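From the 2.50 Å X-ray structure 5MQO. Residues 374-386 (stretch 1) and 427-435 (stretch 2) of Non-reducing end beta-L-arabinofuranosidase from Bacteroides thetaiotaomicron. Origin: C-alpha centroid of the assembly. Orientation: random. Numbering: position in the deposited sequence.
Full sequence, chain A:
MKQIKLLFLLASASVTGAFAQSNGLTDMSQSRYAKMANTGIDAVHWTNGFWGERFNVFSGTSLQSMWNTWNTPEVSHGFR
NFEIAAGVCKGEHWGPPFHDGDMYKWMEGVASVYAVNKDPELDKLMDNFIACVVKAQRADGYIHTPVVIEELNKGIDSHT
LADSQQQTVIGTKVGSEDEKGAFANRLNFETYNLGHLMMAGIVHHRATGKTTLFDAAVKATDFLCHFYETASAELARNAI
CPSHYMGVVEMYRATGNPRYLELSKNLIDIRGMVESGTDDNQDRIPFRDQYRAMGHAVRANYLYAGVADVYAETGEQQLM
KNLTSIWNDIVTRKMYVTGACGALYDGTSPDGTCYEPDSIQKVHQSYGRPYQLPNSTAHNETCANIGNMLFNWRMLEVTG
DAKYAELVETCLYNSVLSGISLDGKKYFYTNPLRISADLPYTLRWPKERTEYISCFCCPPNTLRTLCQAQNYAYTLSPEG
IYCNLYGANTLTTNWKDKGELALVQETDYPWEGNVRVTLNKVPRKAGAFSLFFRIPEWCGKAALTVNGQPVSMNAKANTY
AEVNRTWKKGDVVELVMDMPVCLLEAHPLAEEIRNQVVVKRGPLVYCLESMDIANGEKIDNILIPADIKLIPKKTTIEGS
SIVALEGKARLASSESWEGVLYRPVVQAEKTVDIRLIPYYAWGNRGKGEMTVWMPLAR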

# COMPACT_ATOMS: atom_id res chain seq x y z
N PRO A 374 14.78 -13.20 3.85
CA PRO A 374 15.19 -13.15 5.26
C PRO A 374 14.29 -12.26 6.12
O PRO A 374 13.60 -11.40 5.62
CB PRO A 374 16.58 -12.51 5.17
CG PRO A 374 16.50 -11.62 3.97
CD PRO A 374 15.77 -12.50 3.00
N ASN A 375 14.38 -12.44 7.41
CA ASN A 375 13.39 -11.94 8.32
C ASN A 375 13.95 -10.79 9.15
O ASN A 375 13.39 -9.69 9.12
CB ASN A 375 12.95 -13.08 9.23
CG ASN A 375 12.06 -14.09 8.52
OD1 ASN A 375 12.50 -15.16 8.08
ND2 ASN A 375 10.77 -13.76 8.43
N SER A 376 15.03 -11.07 9.90
CA SER A 376 15.71 -10.06 10.71
C SER A 376 16.26 -8.93 9.86
O SER A 376 16.25 -7.79 10.30
CB SER A 376 16.87 -10.65 11.52
OG SER A 376 16.48 -11.72 12.38
N THR A 377 16.75 -9.23 8.66
CA THR A 377 17.32 -8.22 7.82
C THR A 377 16.44 -7.81 6.64
O THR A 377 16.94 -7.16 5.71
CB THR A 377 18.71 -8.64 7.31
OG1 THR A 377 18.60 -9.87 6.60
CG2 THR A 377 19.68 -8.83 8.50
N ALA A 378 15.15 -8.13 6.66
CA ALA A 378 14.22 -7.58 5.65
C ALA A 378 14.21 -6.07 5.76
O ALA A 378 14.05 -5.54 6.86
CB ALA A 378 12.81 -8.10 5.85
N HIS A 379 14.44 -5.39 4.64
CA HIS A 379 14.49 -3.92 4.62
C HIS A 379 13.06 -3.41 4.64
O HIS A 379 12.65 -2.82 5.63
CB HIS A 379 15.28 -3.42 3.41
CG HIS A 379 15.53 -1.95 3.42
ND1 HIS A 379 16.62 -1.38 4.05
CD2 HIS A 379 14.84 -0.92 2.87
CE1 HIS A 379 16.58 -0.07 3.89
NE2 HIS A 379 15.51 0.23 3.18
N ASN A 380 12.30 -3.67 3.58
CA ASN A 380 10.87 -3.33 3.52
C ASN A 380 10.53 -1.90 3.94
O ASN A 380 9.66 -1.62 4.77
CB ASN A 380 10.10 -4.32 4.35
CG ASN A 380 10.22 -5.72 3.81
OD1 ASN A 380 10.50 -5.92 2.62
ND2 ASN A 380 9.98 -6.70 4.68
N GLU A 381 11.29 -0.99 3.36
CA GLU A 381 11.04 0.43 3.42
C GLU A 381 9.55 0.72 3.15
O GLU A 381 8.99 0.24 2.16
CB GLU A 381 11.95 1.07 2.38
CG GLU A 381 11.63 2.49 2.03
CD GLU A 381 12.80 3.19 1.40
OE1 GLU A 381 13.61 2.51 0.67
OE2 GLU A 381 12.88 4.41 1.66
N THR A 382 8.90 1.48 4.03
CA THR A 382 7.44 1.64 3.98
C THR A 382 6.93 2.11 2.61
O THR A 382 5.87 1.68 2.16
CB THR A 382 6.93 2.58 5.08
OG1 THR A 382 7.44 2.13 6.35
CG2 THR A 382 5.40 2.59 5.12
N CYS A 383 7.71 2.97 1.95
CA CYS A 383 7.34 3.55 0.67
C CYS A 383 7.40 2.53 -0.45
O CYS A 383 6.71 2.68 -1.44
CB CYS A 383 8.25 4.75 0.33
SG CYS A 383 8.00 6.23 1.36
N ALA A 384 8.25 1.52 -0.31
CA ALA A 384 8.34 0.43 -1.31
C ALA A 384 7.05 -0.36 -1.28
O ALA A 384 6.57 -0.86 -2.32
CB ALA A 384 9.52 -0.50 -1.03
N ASN A 385 6.50 -0.48 -0.07
CA ASN A 385 5.31 -1.28 0.17
C ASN A 385 4.08 -0.49 -0.35
O ASN A 385 3.20 -1.04 -0.97
CB ASN A 385 5.21 -1.61 1.65
CG ASN A 385 6.54 -2.09 2.25
OD1 ASN A 385 7.46 -2.47 1.53
ND2 ASN A 385 6.65 -2.05 3.58
N ILE A 386 4.10 0.83 -0.16
CA ILE A 386 3.13 1.75 -0.76
C ILE A 386 3.24 1.70 -2.28
O ILE A 386 2.25 1.86 -2.98
CB ILE A 386 3.36 3.21 -0.28
CG1 ILE A 386 3.06 3.33 1.22
CG2 ILE A 386 2.52 4.22 -1.09
CD1 ILE A 386 3.42 4.65 1.84
N TYR A 427 6.81 6.80 13.43
CA TYR A 427 6.95 6.10 12.16
C TYR A 427 8.15 5.12 12.06
O TYR A 427 9.21 5.34 12.64
CB TYR A 427 7.05 7.12 11.03
CG TYR A 427 5.84 7.98 10.89
CD1 TYR A 427 5.66 9.11 11.70
CD2 TYR A 427 4.86 7.70 9.93
CE1 TYR A 427 4.53 9.93 11.56
CE2 TYR A 427 3.73 8.52 9.78
CZ TYR A 427 3.56 9.63 10.59
OH TYR A 427 2.45 10.44 10.45
N PHE A 428 7.95 4.03 11.32
CA PHE A 428 9.04 3.17 10.89
C PHE A 428 9.53 3.58 9.52
O PHE A 428 8.71 3.81 8.63
CB PHE A 428 8.58 1.69 10.73
CG PHE A 428 8.63 0.87 11.99
CD1 PHE A 428 9.72 0.92 12.85
CD2 PHE A 428 7.60 -0.02 12.26
CE1 PHE A 428 9.76 0.15 13.99
CE2 PHE A 428 7.63 -0.78 13.40
CZ PHE A 428 8.71 -0.71 14.26
N TYR A 429 10.84 3.55 9.35
CA TYR A 429 11.45 3.45 8.02
C TYR A 429 11.47 1.98 7.53
O TYR A 429 10.78 1.65 6.55
CB TYR A 429 12.86 4.03 8.05
CG TYR A 429 13.52 4.26 6.70
CD1 TYR A 429 13.10 5.30 5.84
CD2 TYR A 429 14.59 3.47 6.29
CE1 TYR A 429 13.73 5.53 4.62
CE2 TYR A 429 15.22 3.69 5.07
CZ TYR A 429 14.80 4.71 4.24
OH TYR A 429 15.43 4.91 3.04
N THR A 430 12.22 1.09 8.20
CA THR A 430 12.19 -0.36 7.92
C THR A 430 10.97 -1.08 8.57
O THR A 430 10.50 -0.68 9.64
CB THR A 430 13.47 -1.07 8.41
OG1 THR A 430 13.72 -0.72 9.78
CG2 THR A 430 14.63 -0.71 7.58
N ASN A 431 10.53 -2.16 7.93
CA ASN A 431 9.48 -3.04 8.42
C ASN A 431 9.97 -4.50 8.48
O ASN A 431 9.56 -5.33 7.66
CB ASN A 431 8.27 -2.95 7.53
CG ASN A 431 7.55 -1.66 7.70
OD1 ASN A 431 6.74 -1.50 8.61
ND2 ASN A 431 7.85 -0.72 6.84
N PRO A 432 10.82 -4.82 9.46
CA PRO A 432 11.33 -6.17 9.56
C PRO A 432 10.25 -7.19 9.93
O PRO A 432 9.21 -6.82 10.45
CB PRO A 432 12.38 -6.06 10.69
CG PRO A 432 11.88 -4.99 11.57
CD PRO A 432 11.08 -4.05 10.70
N LEU A 433 10.53 -8.47 9.66
CA LEU A 433 9.67 -9.56 10.10
C LEU A 433 10.20 -10.32 11.30
O LEU A 433 9.68 -11.39 11.61
CB LEU A 433 9.45 -10.52 8.94
CG LEU A 433 8.35 -10.10 7.96
CD1 LEU A 433 8.87 -9.04 6.96
CD2 LEU A 433 7.79 -11.36 7.27
N ARG A 434 11.23 -9.80 11.95
CA ARG A 434 11.84 -10.39 13.14
C ARG A 434 12.76 -9.39 13.86
O ARG A 434 13.59 -8.71 13.21
CB ARG A 434 12.66 -11.68 12.80
CG ARG A 434 13.19 -12.45 14.01
CD ARG A 434 13.51 -13.92 13.76
NE ARG A 434 12.48 -14.66 13.02
CZ ARG A 434 12.70 -15.71 12.19
NH1 ARG A 434 13.92 -16.20 11.93
NH2 ARG A 434 11.66 -16.27 11.57
N ILE A 435 12.61 -9.30 15.18
CA ILE A 435 13.61 -8.68 16.04
C ILE A 435 14.08 -9.74 17.00
O ILE A 435 13.28 -10.30 17.73
CB ILE A 435 13.04 -7.50 16.87
CG1 ILE A 435 12.43 -6.42 15.96
CG2 ILE A 435 14.11 -6.90 17.78
CD1 ILE A 435 13.44 -5.59 15.19

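Two largely irregular segments can be joined by hydrogen bonds that mix backbone and side-chain groups. The contact between residues 374-386 and 427-435 of this arabinofuranosidase is a clear example, and N431 is its hub. The ND2 of N431 donates to the backbone O of N380 at 2.9 Å, nearly straight at 168°, and also to the OG1 of T382 at 2.9 Å, so one amide group spends itself on two acceptors. T382 passes the chain on: its OG1 donates to the O of F428 at 3.1 Å, while its backbone N, in the first turn of the helix, donates to the O of Y429, also at 3.1 Å.

Backbone bonds extend the seam. The N of N431 donates to the O of H379 at 3.2 Å, and the N of L433 to the O of N375 at the same distance. N375 opens a type I turn, and its O also accepts a weak bond from the N of A378, 3.4 Å away, so a single carbonyl serves both the turn and the contact. A weak bond from the ND2 of N380 to the O of N431, 3.3 Å, answers the stronger one running the other way. The OE2 of E381 lies 2.9 Å from the OH of Y429, brought there by a side chain whose CA-to-CB bond points away.

Packing surrounds these hydrogen bonds. The CG2 of T430 sits over one face of the H379 ring, 4.3 Å from its centroid, whereas the Y429 ring meets that imidazole obliquely. Farther along, the CB of A378 touches the CD1 of L433 at 4.2 Å, and the CA of S376 approaches the O of R434 at 3.5 Å in an almost linear CA-H...O contact.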